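Local coordinates for Lmo1340 protein (Listeria monocytogenes, PDB 4NLM), which is of unknown function but adopts a YqgU-like six-bladed beta-propeller fold and is probably a surface lipoprotein, at residues 44-49 and 63-68; 173-178 and 208-213; 275-280 and 325-330. All coordinates share one frame; numbering follows the deposited sequence. Where two conformers were deposited one is given.

Contact 1. Residues 44-49 and 63-68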
loop_
_atom_site.group_PDB
_atom_site.type_symbol
_atom_site.label_atom_id
_atom_site.label_comp_id
_atom_site.label_asym_id
_atom_site.label_seq_id
_atom_site.Cartn_x
_atom_site.Cartn_y
_atom_site.Cartn_z
ATOM N N THR A 44 0.257 16.160 18.869
ATOM C CA THR A 44 -0.714 15.250 18.303
ATOM C C THR A 44 -1.492 15.763 17.099
ATOM O O THR A 44 -1.570 15.083 16.078
ATOM C CB THR A 44 -1.701 14.812 19.393
ATOM O OG1 THR A 44 -0.958 14.438 20.551
ATOM C CG2 THR A 44 -2.547 13.635 18.928
ATOM N N LYS A 45 -2.033 16.969 17.198
ATOM C CA LYS A 45 -2.844 17.530 16.121
ATOM C C LYS A 45 -2.008 18.000 14.931
ATOM O O LYS A 45 -2.516 18.125 13.813
ATOM C CB LYS A 45 -3.743 18.642 16.662
ATOM C CG LYS A 45 -4.855 18.117 17.568
ATOM C CD LYS A 45 -5.620 17.012 16.857
ATOM C CE LYS A 45 -6.592 16.303 17.785
ATOM N NZ LYS A 45 -7.247 15.156 17.098
ATOM N N GLU A 46 -0.720 18.207 15.173
ATOM C CA GLU A 46 0.213 18.640 14.135
ATOM C C GLU A 46 0.694 17.445 13.287
ATOM O O GLU A 46 0.802 17.539 12.089
ATOM C CB GLU A 46 1.403 19.328 14.775
ATOM C CG GLU A 46 2.401 19.855 13.795
ATOM C CD GLU A 46 3.505 20.703 14.400
ATOM O OE1 GLU A 46 3.464 21.062 15.593
ATOM O OE2 GLU A 46 4.431 21.021 13.620
ATOM N N PHE A 47 0.961 16.316 13.930
ATOM C CA PHE A 47 1.413 15.110 13.235
ATOM C C PHE A 47 0.239 14.596 12.432
ATOM O O PHE A 47 -0.849 14.432 12.969
ATOM C CB PHE A 47 1.837 14.070 14.267
ATOM C CG PHE A 47 2.204 12.708 13.680
ATOM C CD1 PHE A 47 3.126 12.577 12.636
ATOM C CD2 PHE A 47 1.620 11.570 14.168
ATOM C CE1 PHE A 47 3.443 11.352 12.137
ATOM C CE2 PHE A 47 1.945 10.325 13.672
ATOM C CZ PHE A 47 2.856 10.215 12.651
ATOM N N GLN A 48 0.463 14.375 11.139
ATOM C CA GLN A 48 -0.558 13.768 10.283
ATOM C C GLN A 48 -0.245 12.272 10.168
ATOM O O GLN A 48 -1.009 11.417 10.570
ATOM C CB GLN A 48 -0.677 14.481 8.933
ATOM C CG GLN A 48 -0.945 15.962 9.090
ATOM C CD GLN A 48 -2.252 16.206 9.820
ATOM O OE1 GLN A 48 -3.300 15.701 9.417
ATOM N NE2 GLN A 48 -2.189 16.944 10.909
ATOM N N ARG A 49 0.895 11.930 9.573
ATOM C CA ARG A 49 1.321 10.550 9.498
ATOM C C ARG A 49 2.738 10.448 8.969
ATOM O O ARG A 49 3.286 11.405 8.430
ATOM C CB ARG A 49 0.425 9.742 8.560
ATOM C CG ARG A 49 0.519 10.193 7.098
ATOM C CD ARG A 49 -0.276 9.324 6.138
ATOM N NE ARG A 49 -1.701 9.414 6.397
ATOM C CZ ARG A 49 -2.431 8.519 7.064
ATOM N NH1 ARG A 49 -3.718 8.742 7.221
ATOM N NH2 ARG A 49 -1.903 7.391 7.544
ATOM N N THR A 63 3.224 16.602 8.340
ATOM C CA THR A 63 2.709 17.382 9.473
ATOM C C THR A 63 1.937 18.566 8.887
ATOM O O THR A 63 2.023 18.859 7.689
ATOM C CB THR A 63 3.843 17.913 10.347
ATOM O OG1 THR A 63 4.737 18.734 9.589
ATOM C CG2 THR A 63 4.629 16.789 11.017
ATOM N N LYS A 64 1.171 19.240 9.740
ATOM C CA LYS A 64 0.371 20.388 9.297
ATOM C C LYS A 64 0.270 21.414 10.400
ATOM O O LYS A 64 -0.011 21.083 11.570
ATOM C CB LYS A 64 -1.047 19.954 8.887
ATOM C CG LYS A 64 -1.888 21.089 8.315
ATOM C CD LYS A 64 -3.247 20.620 7.840
ATOM C CE LYS A 64 -4.084 21.794 7.360
ATOM N NZ LYS A 64 -5.483 21.386 7.057
ATOM N N LYS A 65 0.492 22.668 10.031
ATOM C CA LYS A 65 0.424 23.770 10.967
ATOM C C LYS A 65 0.021 25.041 10.250
ATOM O O LYS A 65 0.525 25.344 9.164
ATOM C CB LYS A 65 1.773 23.971 11.644
ATOM C CG LYS A 65 1.790 25.142 12.611
ATOM C CD LYS A 65 3.153 25.295 13.251
ATOM C CE LYS A 65 3.257 26.542 14.107
ATOM N NZ LYS A 65 4.637 26.711 14.646
ATOM N N SER A 66 -0.898 25.781 10.858
ATOM C CA SER A 66 -1.361 27.025 10.283
ATOM C C SER A 66 -1.823 26.864 8.838
ATOM O O SER A 66 -1.593 27.739 8.008
ATOM C CB SER A 66 -0.270 28.077 10.402
ATOM O OG SER A 66 -0.124 28.439 11.751
ATOM N N GLY A 67 -2.481 25.748 8.547
ATOM C CA GLY A 67 -3.019 25.494 7.214
ATOM C C GLY A 67 -2.043 25.014 6.180
ATOM O O GLY A 67 -2.427 24.770 5.051
ATOM N N VAL A 68 -0.791 24.870 6.575
ATOM C CA VAL A 68 0.207 24.425 5.651
ATOM C C VAL A 68 0.620 22.986 5.978
ATOM O O VAL A 68 0.949 22.688 7.129
ATOM C CB VAL A 68 1.457 25.314 5.731
ATOM C CG1 VAL A 68 2.496 24.832 4.737
ATOM C CG2 VAL A 68 1.109 26.768 5.427
HETATM O O HOH W 1 -2.843 20.371 12.127
HETATM O O HOH W 2 4.359 21.305 10.898
#
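A chi1 of -178° turns CG of Glu46 away from its own backbone N and lays it against Lys64 of the partner strand, with CG 3.5 Å from Lys64 O. The rest of that chain runs extended, and water 2 joins its carboxylate to the hydroxyl of Thr63: the water donates to Glu46 OE2 at 2.7 Å and lies 2.9 Å from Thr63 OG1. Chi1 of -56° sets CG of Gln48 against the backbone of Thr63, and the bend at chi2 (-61°) carries the amide back along its own segment, where NE2 donates to Glu46 O at 3.3 Å. This donor stands well above the carbonyl plane, leaving the plane itself to the bond that crosses the contact, from Lys64 N to Glu46 O (2.9 Å). Glu46 O is thus gripped by two N-H groups, and Thr63 CA adds a C-H...O contact to Glu46 O at 3.2 Å. The Gln48 amide also rests on the aliphatic base of Lys64, NE2 lying 3.8 Å from CB. Farther out, water 1 donates to both Lys45 O and Lys64 O. Phe47 and Thr63 form an antiparallel non-hydrogen-bonded pair and send their side chains to the same face, while next to them Gln48 and Arg49 both oppose Gln62 in a classic beta bulge. The two segments form the open end of the hairpin 47-55/58-65, in which 47-55 is the outermost strand, within this chain, of a four-stranded antiparallel sheet. A type I' turn from Lys65 to Val68 leads on to strand 68-75, and Phe47 packs on Leu61 of strand 58-65 and on the loop residues Ile42 and Leu340.

Contact 2. Residues 173-178 and 208-213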
loop_
_atom_site.group_PDB
_atom_site.type_symbol
_atom_site.label_atom_id
_atom_site.label_comp_id
_atom_site.label_asym_id
_atom_site.label_seq_id
_atom_site.Cartn_x
_atom_site.Cartn_y
_atom_site.Cartn_z
ATOM N N ASP A 173 -4.378 7.747 -21.145
ATOM C CA ASP A 173 -5.049 6.711 -21.903
ATOM C C ASP A 173 -6.109 6.032 -21.055
ATOM O O ASP A 173 -5.930 5.807 -19.852
ATOM C CB ASP A 173 -4.018 5.641 -22.317
ATOM C CG ASP A 173 -2.975 6.155 -23.310
ATOM O OD1 ASP A 173 -3.347 6.846 -24.272
ATOM O OD2 ASP A 173 -1.788 5.831 -23.143
ATOM N N LYS A 174 -7.220 5.680 -21.680
ATOM C CA LYS A 174 -8.240 4.910 -21.009
ATOM C C LYS A 174 -7.809 3.458 -20.903
ATOM O O LYS A 174 -7.175 2.932 -21.812
ATOM C CB LYS A 174 -9.538 4.943 -21.788
ATOM C CG LYS A 174 -10.083 6.330 -21.906
ATOM C CD LYS A 174 -11.357 6.291 -22.702
ATOM C CE LYS A 174 -11.841 7.694 -22.914
ATOM N NZ LYS A 174 -12.122 8.394 -21.651
ATOM N N ILE A 175 -8.163 2.823 -19.795
ATOM C CA ILE A 175 -7.904 1.392 -19.580
ATOM C C ILE A 175 -9.269 0.719 -19.532
ATOM O O ILE A 175 -10.078 0.982 -18.625
ATOM C CB ILE A 175 -7.092 1.129 -18.302
ATOM C CG1 ILE A 175 -5.730 1.802 -18.451
ATOM C CG2 ILE A 175 -6.946 -0.363 -18.050
ATOM C CD1 ILE A 175 -4.747 1.470 -17.378
ATOM N N ASP A 176 -9.519 -0.145 -20.512
ATOM C CA ASP A 176 -10.797 -0.825 -20.650
ATOM C C ASP A 176 -10.790 -2.136 -19.876
ATOM O O ASP A 176 -10.688 -3.223 -20.446
ATOM C CB ASP A 176 -11.102 -1.067 -22.130
ATOM C CG ASP A 176 -12.446 -1.744 -22.354
ATOM O OD1 ASP A 176 -13.304 -1.734 -21.447
ATOM O OD2 ASP A 176 -12.640 -2.285 -23.462
ATOM N N VAL A 177 -10.880 -2.001 -18.564
ATOM C CA VAL A 177 -10.882 -3.141 -17.664
ATOM C C VAL A 177 -12.176 -2.997 -16.854
ATOM O O VAL A 177 -12.478 -1.921 -16.358
ATOM C CB VAL A 177 -9.576 -3.153 -16.846
ATOM C CG1 VAL A 177 -9.701 -4.055 -15.637
ATOM C CG2 VAL A 177 -8.403 -3.567 -17.712
ATOM N N ALA A 178 -12.900 -4.101 -16.696
ATOM C CA ALA A 178 -14.247 -4.074 -16.146
ATOM C C ALA A 178 -14.353 -4.200 -14.641
ATOM O O ALA A 178 -15.402 -4.562 -14.123
ATOM C CB ALA A 178 -15.080 -5.166 -16.813
ATOM N N GLN A 208 -4.471 -8.713 -18.877
ATOM C CA GLN A 208 -4.701 -8.037 -20.157
ATOM C C GLN A 208 -3.655 -6.988 -20.396
ATOM O O GLN A 208 -3.056 -6.442 -19.484
ATOM C CB GLN A 208 -6.062 -7.347 -20.160
ATOM C CG GLN A 208 -6.321 -6.513 -18.911
ATOM C CD GLN A 208 -7.439 -7.066 -18.022
ATOM O OE1 GLN A 208 -8.587 -7.170 -18.494
ATOM N NE2 GLN A 208 -7.140 -7.378 -16.728
ATOM N N ASP A 209 -3.415 -6.724 -21.671
ATOM C CA ASP A 209 -2.556 -5.634 -22.078
ATOM C C ASP A 209 -3.422 -4.375 -22.086
ATOM O O ASP A 209 -4.505 -4.370 -22.655
ATOM C CB ASP A 209 -1.971 -5.926 -23.456
ATOM C CG ASP A 209 -0.889 -4.942 -23.860
ATOM O OD1 ASP A 209 -1.155 -3.726 -23.877
ATOM O OD2 ASP A 209 0.239 -5.398 -24.140
ATOM N N ILE A 210 -2.937 -3.306 -21.479
ATOM C CA ILE A 210 -3.727 -2.060 -21.319
ATOM C C ILE A 210 -4.064 -1.331 -22.602
ATOM O O ILE A 210 -4.896 -0.412 -22.636
ATOM C CB ILE A 210 -3.032 -1.041 -20.398
ATOM C CG1 ILE A 210 -1.701 -0.565 -20.983
ATOM C CG2 ILE A 210 -2.857 -1.613 -19.010
ATOM C CD1 ILE A 210 -1.052 0.554 -20.199
ATOM N N ARG A 211 -3.404 -1.731 -23.667
ATOM C CA ARG A 211 -3.608 -1.118 -24.956
ATOM C C ARG A 211 -4.740 -1.776 -25.735
ATOM O O ARG A 211 -5.309 -1.155 -26.644
ATOM C CB ARG A 211 -2.305 -1.239 -25.730
ATOM C CG ARG A 211 -1.185 -0.392 -25.138
ATOM C CD ARG A 211 0.136 -0.678 -25.819
ATOM N NE ARG A 211 0.596 -2.033 -25.547
ATOM C CZ ARG A 211 1.679 -2.610 -26.066
ATOM N NH1 ARG A 211 1.975 -3.853 -25.703
ATOM N NH2 ARG A 211 2.462 -1.972 -26.934
ATOM N N ASP A 212 -5.055 -3.030 -25.408
ATOM C CA ASP A 212 -6.071 -3.786 -26.139
ATOM C C ASP A 212 -6.829 -4.781 -25.273
ATOM O O ASP A 212 -6.300 -5.844 -24.917
ATOM C CB ASP A 212 -5.397 -4.547 -27.283
ATOM C CG ASP A 212 -6.376 -5.374 -28.098
ATOM O OD1 ASP A 212 -7.599 -5.145 -27.978
ATOM O OD2 ASP A 212 -5.923 -6.248 -28.868
ATOM N N SER A 213 -8.085 -4.464 -24.966
ATOM C CA SER A 213 -8.888 -5.334 -24.104
ATOM C C SER A 213 -9.186 -6.699 -24.730
ATOM O O SER A 213 -9.572 -7.623 -24.030
ATOM C CB SER A 213 -10.190 -4.647 -23.690
ATOM O OG SER A 213 -10.945 -4.263 -24.824
HETATM O O HOH W 3 -4.454 2.118 -22.335
HETATM O O HOH W 4 -7.578 -1.142 -22.275
HETATM O O HOH W 5 -8.917 -5.777 -20.746
HETATM O O HOH W 6 -11.231 -6.918 -17.529
#
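Two successive four-stranded sheets meet where the chain leaving strand 171-174 passes the turn between strands 203-209 and 212-223, and Ile175 and Ile210 make the apolar part of this joint. CD1 of Ile175 lies 4.0 Å from CG2 of Ile210. Beside them, Val177 sets CG2 against the side-chain amide of Gln208, 3.6 Å from CD. A chi1 of 48° and a bend at chi2 bring that amide to the valine. Its NE2 is held by Ser192 OG and Val190 O of the neighbouring strand 189-194, and its OE1 receives water 5, which also donates to Asp176 O. In the six-bladed propeller expected of this family, such sheets are the blades, and this seam therefore joins adjacent blades near their periphery. Water bridges much of the seam: Ile210 O accepts from water 3 at 2.6 Å, shared with Lys174 O, and from water 4 at 2.8 Å, which in turn accepts from Asp176 N. Asp176 is the centre of an inverse gamma turn closed by a weak bond, while the type I turn from Asp209 to Asp212 is held by an Asx turn and an Arg211-Asp209 salt bridge. The direct polar bond between the segments runs from Ser213 OG to Asp176 OD2 (2.9 Å), reaching the oxygen from above the carboxylate plane.

Contact 3. Residues 275-280 and 325-330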
loop_
_atom_site.group_PDB
_atom_site.type_symbol
_atom_site.label_atom_id
_atom_site.label_comp_id
_atom_site.label_asym_id
_atom_site.label_seq_id
_atom_site.Cartn_x
_atom_site.Cartn_y
_atom_site.Cartn_z
ATOM N N PHE A 275 -1.274 -7.176 5.686
ATOM C CA PHE A 275 -0.006 -7.722 5.267
ATOM C C PHE A 275 0.836 -6.584 4.722
ATOM O O PHE A 275 0.335 -5.540 4.323
ATOM C CB PHE A 275 -0.151 -8.896 4.275
ATOM C CG PHE A 275 -0.801 -8.528 2.973
ATOM C CD1 PHE A 275 -0.065 -7.967 1.908
ATOM C CD2 PHE A 275 -2.143 -8.780 2.787
ATOM C CE1 PHE A 275 -0.709 -7.632 0.731
ATOM C CE2 PHE A 275 -2.775 -8.436 1.602
ATOM C CZ PHE A 275 -2.048 -7.886 0.570
ATOM N N ASP A 276 2.141 -6.805 4.682
ATOM C CA ASP A 276 3.089 -5.828 4.125
ATOM C C ASP A 276 3.044 -5.892 2.620
ATOM O O ASP A 276 3.314 -6.929 2.010
ATOM C CB ASP A 276 4.479 -6.188 4.642
ATOM C CG ASP A 276 5.613 -5.470 3.952
ATOM O OD1 ASP A 276 5.441 -4.329 3.497
ATOM O OD2 ASP A 276 6.700 -6.093 3.872
ATOM N N THR A 277 2.659 -4.790 1.989
ATOM C CA THR A 277 2.583 -4.746 0.539
ATOM C C THR A 277 3.934 -4.849 -0.143
ATOM O O THR A 277 4.001 -5.184 -1.313
ATOM C CB THR A 277 1.865 -3.456 0.112
ATOM O OG1 THR A 277 2.569 -2.338 0.643
ATOM C CG2 THR A 277 0.407 -3.449 0.572
ATOM N N ASN A 278 4.999 -4.611 0.601
ATOM C CA ASN A 278 6.324 -4.679 0.072
ATOM C C ASN A 278 6.918 -6.083 0.251
ATOM O O ASN A 278 7.904 -6.266 0.960
ATOM C CB ASN A 278 7.160 -3.626 0.777
ATOM C CG ASN A 278 8.439 -3.316 0.041
ATOM O OD1 ASN A 278 8.433 -2.834 -1.120
ATOM N ND2 ASN A 278 9.554 -3.562 0.710
ATOM N N PHE A 279 6.256 -7.088 -0.306
ATOM C CA PHE A 279 6.712 -8.469 -0.197
ATOM C C PHE A 279 7.552 -8.896 -1.390
ATOM O O PHE A 279 7.575 -8.233 -2.437
ATOM C CB PHE A 279 5.515 -9.422 0.012
ATOM C CG PHE A 279 4.505 -9.418 -1.105
ATOM C CD1 PHE A 279 4.709 -10.182 -2.258
ATOM C CD2 PHE A 279 3.358 -8.653 -1.035
ATOM C CE1 PHE A 279 3.758 -10.195 -3.253
ATOM C CE2 PHE A 279 2.448 -8.647 -2.063
ATOM C CZ PHE A 279 2.653 -9.411 -3.172
ATOM N N ASP A 280 8.259 -10.007 -1.200
ATOM C CA ASP A 280 9.055 -10.573 -2.255
ATOM C C ASP A 280 9.115 -12.101 -2.102
ATOM O O ASP A 280 8.498 -12.667 -1.214
ATOM C CB ASP A 280 10.426 -9.894 -2.322
ATOM C CG ASP A 280 11.254 -10.097 -1.072
ATOM O OD1 ASP A 280 11.270 -11.211 -0.541
ATOM O OD2 ASP A 280 11.928 -9.142 -0.641
ATOM N N PRO A 325 -1.736 -1.591 9.996
ATOM C CA PRO A 325 -0.892 -1.606 8.797
ATOM C C PRO A 325 0.585 -1.777 9.103
ATOM O O PRO A 325 1.103 -1.299 10.113
ATOM C CB PRO A 325 -1.207 -0.244 8.169
ATOM C CG PRO A 325 -2.616 0.044 8.566
ATOM C CD PRO A 325 -2.653 -0.438 9.985
ATOM N N ILE A 326 1.261 -2.406 8.136
ATOM C CA ILE A 326 2.707 -2.677 8.173
ATOM C C ILE A 326 3.320 -2.436 6.799
ATOM O O ILE A 326 2.696 -2.712 5.810
ATOM C CB ILE A 326 3.039 -4.078 8.678
ATOM C CG1 ILE A 326 2.155 -5.145 8.011
ATOM C CG2 ILE A 326 2.956 -4.124 10.200
ATOM C CD1 ILE A 326 2.587 -6.586 8.320
ATOM N N LEU A 327 4.545 -1.928 6.807
ATOM C CA LEU A 327 5.244 -1.650 5.529
ATOM C C LEU A 327 6.737 -1.807 5.756
ATOM O O LEU A 327 7.371 -1.084 6.531
ATOM C CB LEU A 327 4.937 -0.225 5.078
ATOM C CG LEU A 327 5.645 0.162 3.776
ATOM C CD1 LEU A 327 5.188 -0.654 2.589
ATOM C CD2 LEU A 327 5.419 1.647 3.526
ATOM N N SER A 328 7.340 -2.688 4.964
ATOM C CA SER A 328 8.772 -2.873 4.992
ATOM C C SER A 328 9.462 -2.021 3.943
ATOM O O SER A 328 8.842 -1.393 3.106
ATOM C CB SER A 328 9.136 -4.346 4.789
ATOM O OG SER A 328 8.894 -4.767 3.464
ATOM N N TYR A 329 10.784 -2.018 4.051
ATOM C CA TYR A 329 11.656 -1.359 3.087
ATOM C C TYR A 329 12.277 -2.419 2.158
ATOM O O TYR A 329 12.129 -3.608 2.387
ATOM C CB TYR A 329 12.709 -0.499 3.810
ATOM C CG TYR A 329 13.621 0.240 2.849
ATOM C CD1 TYR A 329 13.101 1.239 2.020
ATOM C CD2 TYR A 329 14.968 -0.086 2.733
ATOM C CE1 TYR A 329 13.907 1.887 1.111
ATOM C CE2 TYR A 329 15.774 0.543 1.817
ATOM C CZ TYR A 329 15.243 1.538 1.013
ATOM O OH TYR A 329 16.059 2.170 0.094
ATOM N N GLU A 330 12.896 -1.991 1.057
ATOM C CA GLU A 330 13.500 -2.880 0.099
ATOM C C GLU A 330 14.503 -3.806 0.731
ATOM O O GLU A 330 14.616 -4.956 0.302
ATOM C CB GLU A 330 14.186 -2.025 -0.988
ATOM C CG GLU A 330 14.824 -2.750 -2.124
ATOM C CD GLU A 330 13.857 -3.218 -3.157
ATOM O OE1 GLU A 330 12.673 -2.938 -3.006
ATOM O OE2 GLU A 330 14.302 -3.836 -4.146
HETATM O O HOH W 7 -0.477 -3.304 5.887
HETATM O O HOH W 8 1.836 -2.216 3.332
HETATM O O HOH W 9 12.392 -6.507 -0.742
#
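Asp276 reaches across from an irregular loop to the edge strand 326-328, and its carboxylate closes an Asx turn while it binds Ser328. From the backbone outward, CB comes first, lying 4.2 Å from Ile326 CD1, so the base of the chain has an apolar neighbour. With CG anti to the backbone N (chi1 168°), the carboxylate then points along the strand to Ser328. OD1 is held by two backbone N-H groups on opposite faces of the carboxylate plane: Ser328 N from the strand at 2.9 Å, and Asn278 N of its own loop, the bond that makes the Asx turn. OD2 accepts a hydrogen bond from Ser328 OG at 2.6 Å, met on the syn side and close to the carboxylate plane. Three donors thus fix the rotation of this buried group. Ser328 OG also accepts from Asn278 ND2 at 3.1 Å, in the plane of the amide, and relays the network back to the loop; OD1 of the same amide has a weak bond to His229. Farther back along the strand, water 8 accepts from Thr277 N and donates to Ile326 O, and water 7 joins Phe275 O to Ile326 N, so solvent links the backbones where they do not bond directly. The contact joins the loop between strands 269-271 and 284-289 to the outermost strand 326-328 of the sheet that also holds 40-41 and 352-357, near the centre of the chain. Leu327 O accepts from Trp53 NE1, while Leu327 CD1 reaches back to lie 3.7 Å from Thr277 OG1.

In the fold
The centres of contacts 1 and 2 lie about 22 and 23 Å from the centre of the chain, that of contact 3 about 8 Å. Contact 1 is a surface contact within one hairpin of a single sheet, held by a direct backbone bond and flanking waters. Contact 2 joins two successive sheets, and contact 3 joins a loop to an outermost strand. The partly buried seam of contact 2 mixes small apolar patches with bridging water and one hydroxyl-carboxylate bond; contact 3, also partly buried, relies on a more concentrated side-chain network around a buried aspartate. Contacts 1 and 3 approach to about 7 Å between nearest atoms, and strand 47-55, which carries contact 1, also reaches strand 326-328.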